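Local structure of ribose-phosphate pyrophosphokinase (Sulfolobus solfataricus, 4TWB) at residues A[123-128]-A[142-147]; A[266-271]-A[281-286]. The protein catalyses the transfer of a pyrophosphoryl group from ATP to ribose 5-phosphate, making the central metabolite PRPP. All blocks are in the same frame, centred on the assembly; numbering follows the deposited sequence.

Interaction 1: residues A[123-128]-A[142-147]. With AMP (adenosine monophosphate), chain G.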
loop_
_atom_site.group_PDB
_atom_site.type_symbol
_atom_site.label_atom_id
_atom_site.label_comp_id
_atom_site.label_asym_id
_atom_site.label_seq_id
_atom_site.Cartn_x
_atom_site.Cartn_y
_atom_site.Cartn_z
ATOM N N VAL A 123 17.039 -10.045 -3.375
ATOM C CA VAL A 123 16.778 -9.494 -2.043
ATOM C C VAL A 123 18.031 -9.509 -1.173
ATOM O O VAL A 123 18.832 -10.444 -1.237
ATOM C CB VAL A 123 15.696 -10.298 -1.310
ATOM C CG1 VAL A 123 15.344 -9.635 -0.013
ATOM C CG2 VAL A 123 14.456 -10.419 -2.180
ATOM N N VAL A 124 18.208 -8.477 -0.360
ATOM C CA VAL A 124 19.327 -8.431 0.562
ATOM C C VAL A 124 18.867 -8.868 1.965
ATOM O O VAL A 124 17.864 -8.375 2.467
ATOM C CB VAL A 124 19.941 -7.029 0.603
ATOM C CG1 VAL A 124 21.136 -6.994 1.558
ATOM C CG2 VAL A 124 20.364 -6.610 -0.781
ATOM N N GLU A 125 19.602 -9.792 2.583
ATOM C CA GLU A 125 19.253 -10.334 3.900
ATOM C C GLU A 125 17.757 -10.455 4.137
ATOM O O GLU A 125 17.190 -9.743 4.973
ATOM C CB GLU A 125 19.872 -9.535 5.064
ATOM C CG GLU A 125 21.326 -9.785 5.324
ATOM C CD GLU A 125 21.636 -11.227 5.637
ATOM O OE1 GLU A 125 21.379 -11.684 6.773
ATOM O OE2 GLU A 125 22.172 -11.896 4.737
ATOM N N PRO A 126 17.116 -11.373 3.422
ATOM C CA PRO A 126 15.735 -11.740 3.744
ATOM C C PRO A 126 15.702 -12.254 5.175
ATOM O O PRO A 126 16.581 -13.029 5.529
ATOM C CB PRO A 126 15.456 -12.896 2.779
ATOM C CG PRO A 126 16.848 -13.450 2.473
ATOM C CD PRO A 126 17.668 -12.204 2.342
ATOM N N HIS A 127 14.725 -11.845 5.975
ATOM C CA HIS A 127 14.629 -12.310 7.353
ATOM C C HIS A 127 14.792 -13.830 7.533
ATOM O O HIS A 127 15.427 -14.286 8.481
ATOM C CB HIS A 127 13.320 -11.858 7.970
ATOM C CG HIS A 127 13.153 -12.261 9.404
ATOM N ND1 HIS A 127 13.759 -11.588 10.443
ATOM C CD2 HIS A 127 12.437 -13.263 9.970
ATOM C CE1 HIS A 127 13.420 -12.156 11.587
ATOM N NE2 HIS A 127 12.621 -13.175 11.328
ATOM N N LYS A 128 14.203 -14.615 6.647
ATOM C CA LYS A 128 14.447 -16.054 6.657
ATOM C C LYS A 128 14.307 -16.623 5.235
ATOM O O LYS A 128 13.214 -16.679 4.689
ATOM C CB LYS A 128 13.514 -16.755 7.646
ATOM C CG LYS A 128 13.943 -18.183 7.983
ATOM C CD LYS A 128 12.864 -18.926 8.764
ATOM C CE LYS A 128 13.065 -20.437 8.713
ATOM N NZ LYS A 128 11.788 -21.169 8.972
ATOM N N VAL A 142 21.185 -11.943 -1.469
ATOM C CA VAL A 142 22.444 -11.223 -1.315
ATOM C C VAL A 142 22.768 -11.083 0.157
ATOM O O VAL A 142 22.002 -10.469 0.898
ATOM C CB VAL A 142 22.384 -9.802 -1.930
ATOM C CG1 VAL A 142 23.720 -9.093 -1.736
ATOM C CG2 VAL A 142 22.023 -9.852 -3.399
ATOM N N HIS A 143 23.892 -11.659 0.582
ATOM C CA HIS A 143 24.369 -11.490 1.955
ATOM C C HIS A 143 25.592 -10.596 1.933
ATOM O O HIS A 143 26.670 -11.034 1.560
ATOM C CB HIS A 143 24.736 -12.844 2.558
ATOM C CG HIS A 143 23.624 -13.851 2.526
ATOM N ND1 HIS A 143 22.572 -13.830 3.417
ATOM C CD2 HIS A 143 23.411 -14.918 1.723
ATOM C CE1 HIS A 143 21.754 -14.834 3.162
ATOM N NE2 HIS A 143 22.243 -15.515 2.141
ATOM N N PRO A 144 25.438 -9.333 2.333
ATOM C CA PRO A 144 26.554 -8.386 2.195
ATOM C C PRO A 144 27.589 -8.533 3.323
ATOM O O PRO A 144 28.072 -7.529 3.852
ATOM C CB PRO A 144 25.859 -7.024 2.323
ATOM C CG PRO A 144 24.531 -7.310 3.001
ATOM C CD PRO A 144 24.361 -8.784 3.172
ATOM N N TYR A 145 27.911 -9.769 3.688
ATOM C CA TYR A 145 28.773 -10.022 4.838
ATOM C C TYR A 145 30.175 -9.445 4.691
ATOM O O TYR A 145 30.680 -8.834 5.624
ATOM C CB TYR A 145 28.800 -11.509 5.196
ATOM C CG TYR A 145 27.425 -12.069 5.536
ATOM C CD1 TYR A 145 26.377 -11.228 5.889
ATOM C CD2 TYR A 145 27.183 -13.436 5.521
ATOM C CE1 TYR A 145 25.127 -11.726 6.204
ATOM C CE2 TYR A 145 25.926 -13.946 5.834
ATOM C CZ TYR A 145 24.907 -13.084 6.179
ATOM O OH TYR A 145 23.664 -13.582 6.494
ATOM N N HIS A 146 30.787 -9.597 3.524
ATOM C CA HIS A 146 32.134 -9.062 3.331
ATOM C C HIS A 146 32.196 -7.556 3.542
ATOM O O HIS A 146 33.169 -7.047 4.105
ATOM C CB HIS A 146 32.734 -9.448 1.971
ATOM C CG HIS A 146 33.963 -8.666 1.603
ATOM N ND1 HIS A 146 35.242 -9.100 1.887
ATOM C CD2 HIS A 146 34.104 -7.476 0.970
ATOM C CE1 HIS A 146 36.116 -8.213 1.446
ATOM N NE2 HIS A 146 35.452 -7.221 0.881
ATOM N N GLN A 147 31.167 -6.832 3.121
ATOM C CA GLN A 147 31.226 -5.380 3.265
ATOM C C GLN A 147 31.076 -4.954 4.724
ATOM O O GLN A 147 31.643 -3.950 5.151
ATOM C CB GLN A 147 30.169 -4.700 2.417
ATOM C CG GLN A 147 30.333 -4.888 0.941
ATOM C CD GLN A 147 29.498 -3.897 0.161
ATOM O OE1 GLN A 147 28.549 -4.269 -0.524
ATOM N NE2 GLN A 147 29.836 -2.619 0.280
HETATM P P AMP G . 10.769 -12.319 14.623
HETATM O O1P AMP G . 11.950 -13.113 15.135
HETATM O O2P AMP G . 10.823 -10.834 14.919
HETATM O O3P AMP G . 10.364 -12.675 13.209
HETATM O "O5'" AMP G . 9.536 -12.855 15.509
HETATM C "C5'" AMP G . 8.345 -13.315 14.871
HETATM C "C4'" AMP G . 7.141 -12.572 15.437
HETATM O "O4'" AMP G . 7.190 -11.193 15.044
HETATM C "C3'" AMP G . 5.835 -13.163 14.919
HETATM O "O3'" AMP G . 5.052 -13.647 16.020
HETATM C "C2'" AMP G . 5.141 -12.030 14.172
HETATM O "O2'" AMP G . 3.734 -11.949 14.461
HETATM C "C1'" AMP G . 5.901 -10.769 14.588
HETATM N N9 AMP G . 5.986 -9.782 13.470
HETATM C C8 AMP G . 5.681 -10.007 12.168
HETATM N N7 AMP G . 5.854 -8.891 11.411
HETATM C C5 AMP G . 6.262 -7.912 12.246
HETATM C C6 AMP G . 6.620 -6.479 12.117
HETATM N N6 AMP G . 6.572 -5.870 10.907
HETATM N N1 AMP G . 7.005 -5.806 13.237
HETATM C C2 AMP G . 7.066 -6.411 14.445
HETATM N N3 AMP G . 6.752 -7.709 14.647
HETATM C C4 AMP G . 6.343 -8.495 13.605
#

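Interaction 2: residues A[266-271]-A[281-286]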
loop_
_atom_site.group_PDB
_atom_site.type_symbol
_atom_site.label_atom_id
_atom_site.label_comp_id
_atom_site.label_asym_id
_atom_site.label_seq_id
_atom_site.Cartn_x
_atom_site.Cartn_y
_atom_site.Cartn_z
ATOM N N ILE A 266 25.856 0.740 12.887
ATOM C CA ILE A 266 26.187 0.392 11.512
ATOM C C ILE A 266 25.000 -0.209 10.792
ATOM O O ILE A 266 24.416 -1.192 11.252
ATOM C CB ILE A 266 27.325 -0.614 11.435
ATOM C CG1 ILE A 266 28.621 0.007 11.940
ATOM C CG2 ILE A 266 27.506 -1.072 10.011
ATOM C CD1 ILE A 266 29.696 -1.021 12.224
ATOM N N GLY A 267 24.648 0.394 9.662
ATOM C CA GLY A 267 23.592 -0.117 8.810
ATOM C C GLY A 267 23.958 -0.010 7.342
ATOM O O GLY A 267 25.099 0.310 6.994
ATOM N N THR A 268 22.982 -0.278 6.479
ATOM C CA THR A 268 23.190 -0.204 5.040
ATOM C C THR A 268 22.062 0.565 4.365
ATOM O O THR A 268 21.040 0.893 4.995
ATOM C CB THR A 268 23.247 -1.603 4.388
ATOM O OG1 THR A 268 21.930 -2.024 4.031
ATOM C CG2 THR A 268 23.841 -2.610 5.324
ATOM N N ASN A 269 22.239 0.814 3.071
ATOM C CA ASN A 269 21.278 1.573 2.305
ATOM C C ASN A 269 20.196 0.725 1.635
ATOM O O ASN A 269 19.722 1.048 0.543
ATOM C CB ASN A 269 21.989 2.484 1.294
ATOM C CG ASN A 269 22.785 1.710 0.249
ATOM O OD1 ASN A 269 23.098 0.536 0.431
ATOM N ND2 ASN A 269 23.112 2.376 -0.858
ATOM N N THR A 270 19.794 -0.359 2.288
ATOM C CA THR A 270 18.574 -1.038 1.868
ATOM C C THR A 270 17.419 -0.193 2.385
ATOM O O THR A 270 16.303 -0.301 1.911
ATOM C CB THR A 270 18.457 -2.450 2.450
ATOM O OG1 THR A 270 18.470 -2.378 3.878
ATOM C CG2 THR A 270 19.605 -3.331 1.975
ATOM N N ILE A 271 17.719 0.657 3.364
ATOM C CA ILE A 271 16.747 1.538 4.002
ATOM C C ILE A 271 17.223 2.987 3.860
ATOM O O ILE A 271 18.390 3.229 3.537
ATOM C CB ILE A 271 16.647 1.211 5.512
ATOM C CG1 ILE A 271 16.273 -0.249 5.709
ATOM C CG2 ILE A 271 15.638 2.090 6.202
ATOM C CD1 ILE A 271 15.139 -0.674 4.867
ATOM N N ILE A 281 26.635 1.657 5.091
ATOM C CA ILE A 281 27.311 0.917 4.030
ATOM C C ILE A 281 26.444 0.878 2.779
ATOM O O ILE A 281 25.278 0.520 2.841
ATOM C CB ILE A 281 27.592 -0.527 4.459
ATOM C CG1 ILE A 281 28.478 -0.543 5.712
ATOM C CG2 ILE A 281 28.225 -1.305 3.325
ATOM C CD1 ILE A 281 28.726 -1.939 6.286
ATOM N N ASP A 282 27.017 1.252 1.641
ATOM C CA ASP A 282 26.329 1.131 0.354
ATOM C C ASP A 282 26.566 -0.287 -0.172
ATOM O O ASP A 282 27.673 -0.639 -0.564
ATOM C CB ASP A 282 26.842 2.199 -0.628
ATOM C CG ASP A 282 26.407 1.954 -2.061
ATOM O OD1 ASP A 282 25.589 1.035 -2.300
ATOM O OD2 ASP A 282 26.899 2.696 -2.948
ATOM N N VAL A 283 25.518 -1.095 -0.160
ATOM C CA VAL A 283 25.633 -2.509 -0.475
ATOM C C VAL A 283 25.453 -2.810 -1.959
ATOM O O VAL A 283 25.276 -3.976 -2.335
ATOM C CB VAL A 283 24.588 -3.341 0.298
ATOM C CG1 VAL A 283 24.933 -3.371 1.779
ATOM C CG2 VAL A 283 23.171 -2.788 0.061
ATOM N N SER A 284 25.493 -1.773 -2.797
ATOM C CA SER A 284 25.381 -1.970 -4.244
ATOM C C SER A 284 26.450 -2.942 -4.757
ATOM O O SER A 284 26.178 -3.812 -5.581
ATOM C CB SER A 284 25.506 -0.639 -4.972
ATOM O OG SER A 284 24.631 0.308 -4.415
ATOM N N GLN A 285 27.673 -2.780 -4.263
ATOM C CA GLN A 285 28.769 -3.663 -4.650
ATOM C C GLN A 285 28.445 -5.149 -4.393
ATOM O O GLN A 285 28.731 -6.011 -5.228
ATOM C CB GLN A 285 30.063 -3.242 -3.942
ATOM C CG GLN A 285 31.325 -3.824 -4.565
ATOM C CD GLN A 285 31.421 -3.571 -6.071
ATOM O OE1 GLN A 285 31.677 -2.441 -6.512
ATOM N NE2 GLN A 285 31.236 -4.634 -6.866
ATOM N N SER A 286 27.841 -5.443 -3.244
ATOM C CA SER A 286 27.422 -6.805 -2.921
ATOM C C SER A 286 26.272 -7.285 -3.806
ATOM O O SER A 286 26.203 -8.465 -4.173
ATOM C CB SER A 286 27.026 -6.917 -1.448
ATOM O OG SER A 286 28.154 -6.797 -0.589
#

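Interaction 1: residues A[123-128]-A[142-147]
The parallel pairing of V124 with V142 forms one edge, within the chain, of the seven-stranded mixed sheet, where strand 120-124 ends beside the outermost strand 138-142. Two backbone hydrogen bonds fix the register: V142 N donates to V123 O (2.8 Å), and E125 N donates to V142 O (3.0 Å, N-H...O 166°). On the sheet face shared by V124 and V142, V124 CG1, anti to its backbone N, meets P144 CG at 3.7 Å, while V124 CG2 lies 3.9 Å from V142 CB. Beyond the strand ends the contact turns polar. In E125, chi2 of -59° turns CD back from an extended chain, and its carboxylate meets H143 and Y145. H143 ND1 donates in a His-carboxylate hydrogen bond to E125 OE2, which sits near the plane of the imidazole. Carboxylate and imidazole planes are 59° apart. Y145 OH lies 2.9 Å from E125 OE2 and 3.0 Å from E125 OE1, weak contacts with both carboxylate oxygens. The tyrosine ring also has H143 CB 3.5 Å above its plane, over the centre. R171 adds a salt bridge to E125 OE1, so three side chains converge on one carboxylate. A phenylalanine in place of Y145 would probably leave that carboxylate held by H143 and R171 alone among these three, with more freedom to turn. After E125 the chain reaches H127, whose NE2 is 3.0 Å from AMP O3P and whose ND1 is hydrogen-bonded to D217; H127 is also a predicted magnesium ligand. The loop after strand 120-124 thus carries H127 to the AMP phosphate, within the two-domain, phosphoribosyltransferase-like fold of PRPP synthases.

Interaction 2: residues A[266-271]-A[281-286]
N269 meets D282 and V283 with its side chain, which can be traced outward. CB stands just past the end of strand 262-268, with I281 O its nearest partner across the contact at 4.1 Å. A chi1 of 63° sets CG between the backbone N and the carbonyl carbon, the crowded position, 3.6 Å from D282 CA. At the tip the two amide atoms part company. OD1 accepts from V283 N at 3.0 Å, the donor tilted 27° from the amide plane, while ND2 gives a weak hydrogen bond to D282 OD1 at 3.2 Å. The backbone of N269 is held too: its N donates to I281 O (3.1 Å), and I281 N donates to G267 O (2.8 Å). These bonds bracket the parallel bridge of T268 with I281, by which the short strand 279-281 forms one edge, within the chain, of the six-stranded parallel sheet. V283, at the N-cap position of helix 284-289, points toward the strand end and rests CG1 3.6 Å from T268 CB, the two side chains crossing at about a right angle. Each segment also folds on itself. D282 OD1 accepts from S284 N at 2.9 Å in an Asx turn, the donor lying 39° out of the carboxylate plane. T268 OG1 accepts from T270 N in an ST turn and is further hydrogen-bonded to I245 O, while T270 OG1 pairs with H246 ND1.

In the fold
The two contacts follow one another in series and neither encloses nor crosses the other. Interaction 1 comes first, closing a 13-residue excursion that leaves strand 120-124 and returns through strand 138-142; the chain then enters helix 145-155. Interaction 2 closes off the nine residues between its segments, which include most of strand 279-281, and leads into helix 284-289. Their centres are about 10 Å apart, and they touch: Q147 OE1 is 2.6 Å from S286 OG and Q147 NE2 is 3.1 Å from D282 O, both probable hydrogen bonds. V142 CG1 packs 3.5 Å from S286 O. The two sheets are thus linked through the first turn of helix 145-155 and the turn into helix 284-289.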